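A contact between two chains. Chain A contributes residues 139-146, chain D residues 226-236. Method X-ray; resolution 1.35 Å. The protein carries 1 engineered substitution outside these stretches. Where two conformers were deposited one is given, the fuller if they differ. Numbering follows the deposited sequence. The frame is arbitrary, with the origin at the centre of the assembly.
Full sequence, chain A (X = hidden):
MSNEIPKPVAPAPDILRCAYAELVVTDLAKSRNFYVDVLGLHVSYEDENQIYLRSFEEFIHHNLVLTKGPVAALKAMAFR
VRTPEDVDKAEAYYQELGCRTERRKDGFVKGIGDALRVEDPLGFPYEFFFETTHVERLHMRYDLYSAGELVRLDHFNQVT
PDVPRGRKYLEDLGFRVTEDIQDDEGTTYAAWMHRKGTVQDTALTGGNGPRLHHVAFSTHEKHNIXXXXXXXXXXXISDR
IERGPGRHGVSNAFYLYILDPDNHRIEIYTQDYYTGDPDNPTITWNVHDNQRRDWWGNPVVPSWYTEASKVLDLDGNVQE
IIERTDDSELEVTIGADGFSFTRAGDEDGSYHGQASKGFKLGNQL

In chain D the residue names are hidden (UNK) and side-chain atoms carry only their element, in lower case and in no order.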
# COMPACT_ATOMS: atom_id res chain seq x y z
N HIS A 139 10.24 2.41 -17.09
CA HIS A 139 9.97 2.77 -15.69
C HIS A 139 8.73 3.66 -15.50
O HIS A 139 8.21 3.74 -14.38
CB HIS A 139 11.19 3.42 -15.03
CG HIS A 139 11.52 4.78 -15.55
ND1 HIS A 139 11.84 5.04 -16.87
CD2 HIS A 139 11.62 5.96 -14.90
CE1 HIS A 139 12.06 6.34 -17.00
NE2 HIS A 139 11.96 6.91 -15.82
N MET A 140 8.29 4.34 -16.57
CA MET A 140 7.06 5.16 -16.50
C MET A 140 5.99 4.65 -17.42
O MET A 140 5.00 5.36 -17.68
CB MET A 140 7.36 6.63 -16.78
CG MET A 140 8.44 7.17 -15.86
SD MET A 140 8.63 8.95 -15.86
CE MET A 140 7.09 9.43 -15.13
N ARG A 141 6.15 3.40 -17.87
CA ARG A 141 5.14 2.78 -18.77
C ARG A 141 4.01 2.15 -17.95
O ARG A 141 3.77 0.95 -17.92
CB ARG A 141 5.79 1.80 -19.75
CG ARG A 141 6.67 2.48 -20.78
CD ARG A 141 5.91 3.34 -21.79
NE ARG A 141 4.80 2.63 -22.40
CZ ARG A 141 4.92 1.77 -23.42
NH1 ARG A 141 6.10 1.56 -23.99
NH2 ARG A 141 3.85 1.14 -23.85
N TYR A 142 3.27 3.01 -17.25
CA TYR A 142 2.25 2.53 -16.36
C TYR A 142 1.07 1.93 -17.09
O TYR A 142 0.23 1.28 -16.47
CB TYR A 142 1.78 3.68 -15.45
CG TYR A 142 2.86 4.16 -14.51
CD1 TYR A 142 3.19 3.43 -13.36
CD2 TYR A 142 3.54 5.34 -14.75
CE1 TYR A 142 4.17 3.87 -12.50
CE2 TYR A 142 4.52 5.80 -13.89
CZ TYR A 142 4.83 5.06 -12.76
OH TYR A 142 5.79 5.48 -11.86
N ASP A 143 1.00 2.14 -18.41
CA ASP A 143 0.10 1.39 -19.26
C ASP A 143 0.42 -0.09 -19.38
O ASP A 143 -0.47 -0.87 -19.73
CB ASP A 143 0.02 2.03 -20.66
CG ASP A 143 1.37 2.18 -21.36
OD1 ASP A 143 2.39 2.53 -20.74
OD2 ASP A 143 1.40 1.97 -22.58
N LEU A 144 1.64 -0.48 -19.03
CA LEU A 144 2.09 -1.88 -19.01
C LEU A 144 2.18 -2.43 -17.58
O LEU A 144 2.38 -3.62 -17.38
CB LEU A 144 3.44 -1.99 -19.68
CG LEU A 144 3.54 -1.41 -21.08
CD1 LEU A 144 4.96 -1.62 -21.59
CD2 LEU A 144 2.51 -2.04 -22.00
N TYR A 145 2.10 -1.58 -16.58
CA TYR A 145 2.40 -1.97 -15.20
C TYR A 145 1.38 -2.96 -14.67
O TYR A 145 0.16 -2.72 -14.67
CB TYR A 145 2.41 -0.74 -14.33
CG TYR A 145 2.94 -0.88 -12.91
CD1 TYR A 145 4.28 -0.81 -12.68
CD2 TYR A 145 2.09 -0.96 -11.81
CE1 TYR A 145 4.80 -0.88 -11.39
CE2 TYR A 145 2.62 -1.04 -10.53
CZ TYR A 145 3.97 -0.98 -10.34
OH TYR A 145 4.51 -1.04 -9.04
N SER A 146 1.92 -4.08 -14.19
CA SER A 146 1.15 -5.14 -13.58
C SER A 146 0.92 -4.89 -12.09
O SER A 146 1.76 -4.28 -11.41
CB SER A 146 1.94 -6.44 -13.70
OG SER A 146 1.36 -7.46 -12.91
N UNK D 226 -3.84 5.84 -7.19
CA UNK D 226 -2.58 6.40 -7.69
C UNK D 226 -2.22 5.81 -9.05
O UNK D 226 -1.80 6.53 -9.95
c UNK D 226 -0.10 6.45 -7.28
c UNK D 226 -0.87 6.73 -4.21
c UNK D 226 -1.46 6.18 -6.65
c UNK D 226 -1.71 7.08 -5.42
N UNK D 227 -2.38 4.49 -9.19
CA UNK D 227 -2.09 3.84 -10.46
C UNK D 227 -2.93 4.35 -11.61
O UNK D 227 -2.43 4.45 -12.72
o UNK D 227 -0.05 2.06 -12.20
n UNK D 227 -1.36 1.21 -13.81
c UNK D 227 -2.25 2.32 -10.33
c UNK D 227 -1.15 1.65 -12.57
c UNK D 227 -2.37 1.58 -11.65
N UNK D 228 -4.21 4.64 -11.35
CA UNK D 228 -5.04 5.19 -12.43
C UNK D 228 -4.44 6.49 -12.96
O UNK D 228 -4.30 6.71 -14.16
c UNK D 228 -7.29 6.12 -13.02
c UNK D 228 -6.50 5.36 -11.97
c UNK D 228 -8.42 4.02 -10.91
c UNK D 228 -7.12 3.99 -11.69
N UNK D 229 -4.03 7.36 -12.04
CA UNK D 229 -3.36 8.60 -12.41
C UNK D 229 -2.08 8.33 -13.19
O UNK D 229 -1.83 8.94 -14.24
c UNK D 229 -2.98 9.38 -11.15
s UNK D 229 -4.36 9.93 -10.18
N UNK D 230 -1.28 7.39 -12.69
CA UNK D 230 -0.01 7.06 -13.35
C UNK D 230 -0.22 6.55 -14.77
O UNK D 230 0.50 6.91 -15.71
o UNK D 230 1.54 5.75 -10.28
o UNK D 230 1.61 7.80 -11.14
c UNK D 230 1.33 6.58 -11.21
c UNK D 230 0.75 6.02 -12.52
N UNK D 231 -1.24 5.71 -14.94
CA UNK D 231 -1.56 5.13 -16.24
C UNK D 231 -2.03 6.19 -17.20
O UNK D 231 -1.66 6.21 -18.37
c UNK D 231 -3.89 2.15 -17.16
c UNK D 231 -2.92 3.30 -17.37
c UNK D 231 -4.10 1.38 -18.44
c UNK D 231 -2.61 4.03 -16.08
n UNK D 231 -5.03 0.23 -18.21
N UNK D 232 -2.86 7.10 -16.70
CA UNK D 232 -3.32 8.20 -17.55
C UNK D 232 -2.16 9.10 -17.99
O UNK D 232 -2.13 9.56 -19.13
c UNK D 232 -5.70 8.12 -16.77
c UNK D 232 -7.63 10.04 -17.18
s UNK D 232 -7.10 8.86 -15.93
c UNK D 232 -4.43 8.95 -16.85
N UNK D 233 -1.19 9.33 -17.11
CA UNK D 233 0.03 10.03 -17.52
C UNK D 233 0.77 9.26 -18.61
O UNK D 233 1.20 9.82 -19.61
N UNK D 234 0.92 7.95 -18.44
CA UNK D 234 1.60 7.14 -19.46
C UNK D 234 0.89 7.12 -20.81
O UNK D 234 1.56 7.09 -21.84
c UNK D 234 1.81 5.72 -18.97
N UNK D 235 -0.43 7.15 -20.78
CA UNK D 235 -1.24 7.20 -21.99
C UNK D 235 -1.35 8.64 -22.53
O UNK D 235 -1.98 8.87 -23.56
c UNK D 235 -4.04 4.73 -20.98
c UNK D 235 -2.66 5.12 -21.45
c UNK D 235 -2.21 4.31 -22.67
c UNK D 235 -2.63 6.63 -21.70
N UNK D 236 -0.71 9.59 -21.85
CA UNK D 236 -0.68 10.99 -22.26
C UNK D 236 -2.09 11.57 -22.35
O UNK D 236 -2.40 12.32 -23.25
c UNK D 236 0.17 11.18 -23.52
n UNK D 236 3.51 12.45 -22.25
c UNK D 236 1.65 11.16 -23.22
n UNK D 236 5.37 13.41 -21.27
c UNK D 236 4.15 13.52 -21.77
c UNK D 236 2.15 12.51 -22.75
n UNK D 236 3.56 14.69 -21.76

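Position 226 of chain D carries four side-chain carbons, forked at the first, with one arm two carbons long, and lies out of reach of chain A. That is isoleucine, I226(D). At 227 three carbons run out, the third carrying one oxygen and one nitrogen. The CA-to-CB bond points sideways, yet the end comes nearer: the nitrogen lies 3.1 Å from O of Y142(A), and the oxygen 3.7 Å from CD1 of Y142(A) and equally 3.7 Å from CD2 of Y145(A). A terminal amide on a two-carbon spacer is glutamine, Q227(D). Its NE2 donates a hydrogen bond to that carbonyl, and OE1 lies near both tyrosine rings, obliquely to each.

Position 228 repeats the pattern of four carbons forked at the first, one arm longer, and touches nothing on chain A; it is isoleucine, I228(D). Position 229 has one carbon and then a sulfur, also without a contact, the short side chain of cysteine, C229(D).

Position 230 shows two carbons, the second carrying two oxygens. It points toward chain A, but what it offers is carbon: its CB lies 3.6 Å from the ring centroid of Y142(A), 17° off the ring normal, a CH-pi contact over one face. A carboxylate on a single methylene is aspartate, D230(D). Both carboxylate oxygens are hydrogen-bonded elsewhere in the structure.

At 231 four carbons in a row end in nitrogen. The second carbon lies 4.0 Å from CA of D143(A), and the backbone N of 231 is 3.7 Å from CB of Y142(A). The chain identifies lysine, K231(D), with all four chi angles t; its stem packs on D143(A), while NZ is hydrogen-bonded elsewhere. The 4.6 Å between the CA atoms of K231(D) and Y142(A) is the closest CA-to-CA approach of the two stretches.

Position 232 has two carbons, a sulfur and a last carbon, unbranched and pointing away: methionine, M232(D). Position 233 has no side-chain atoms and is glycine, G233(D). Position 234 has a single carbon pointing toward chain A. This CB is 3.5 Å from O of M140(A), 3.5 Å from N of Y142(A) and 3.7 Å from OD1 of D143(A). The lone methyl is alanine, A234(D).

Position 235 has four carbons forked at the second, and one branch tip reaches CB of D143(A) at 3.8 Å; this is leucine, L235(D), and the tip is CD2. Position 236 carries three carbons, a nitrogen, and a carbon bearing two more nitrogens, and makes no contact: arginine, R236(D). Its positive phi closes the helix in a Schellman motif.

The rule is helical spacing. Positions 227, 230, 231 and 234 bring one side of the helix against the irregular segment of chain A, and Y142(A) meets all four. The methyl of A234(D) lies against backbone, a methylene covers the ring and one amide supplies the cross-chain hydrogen bond; the rest is packing. Within chain A, R141(A) and D143(A) form a salt bridge, NH2 to OD2 at 2.9 Å.

Chain D 226-236: IQICDKMGALR
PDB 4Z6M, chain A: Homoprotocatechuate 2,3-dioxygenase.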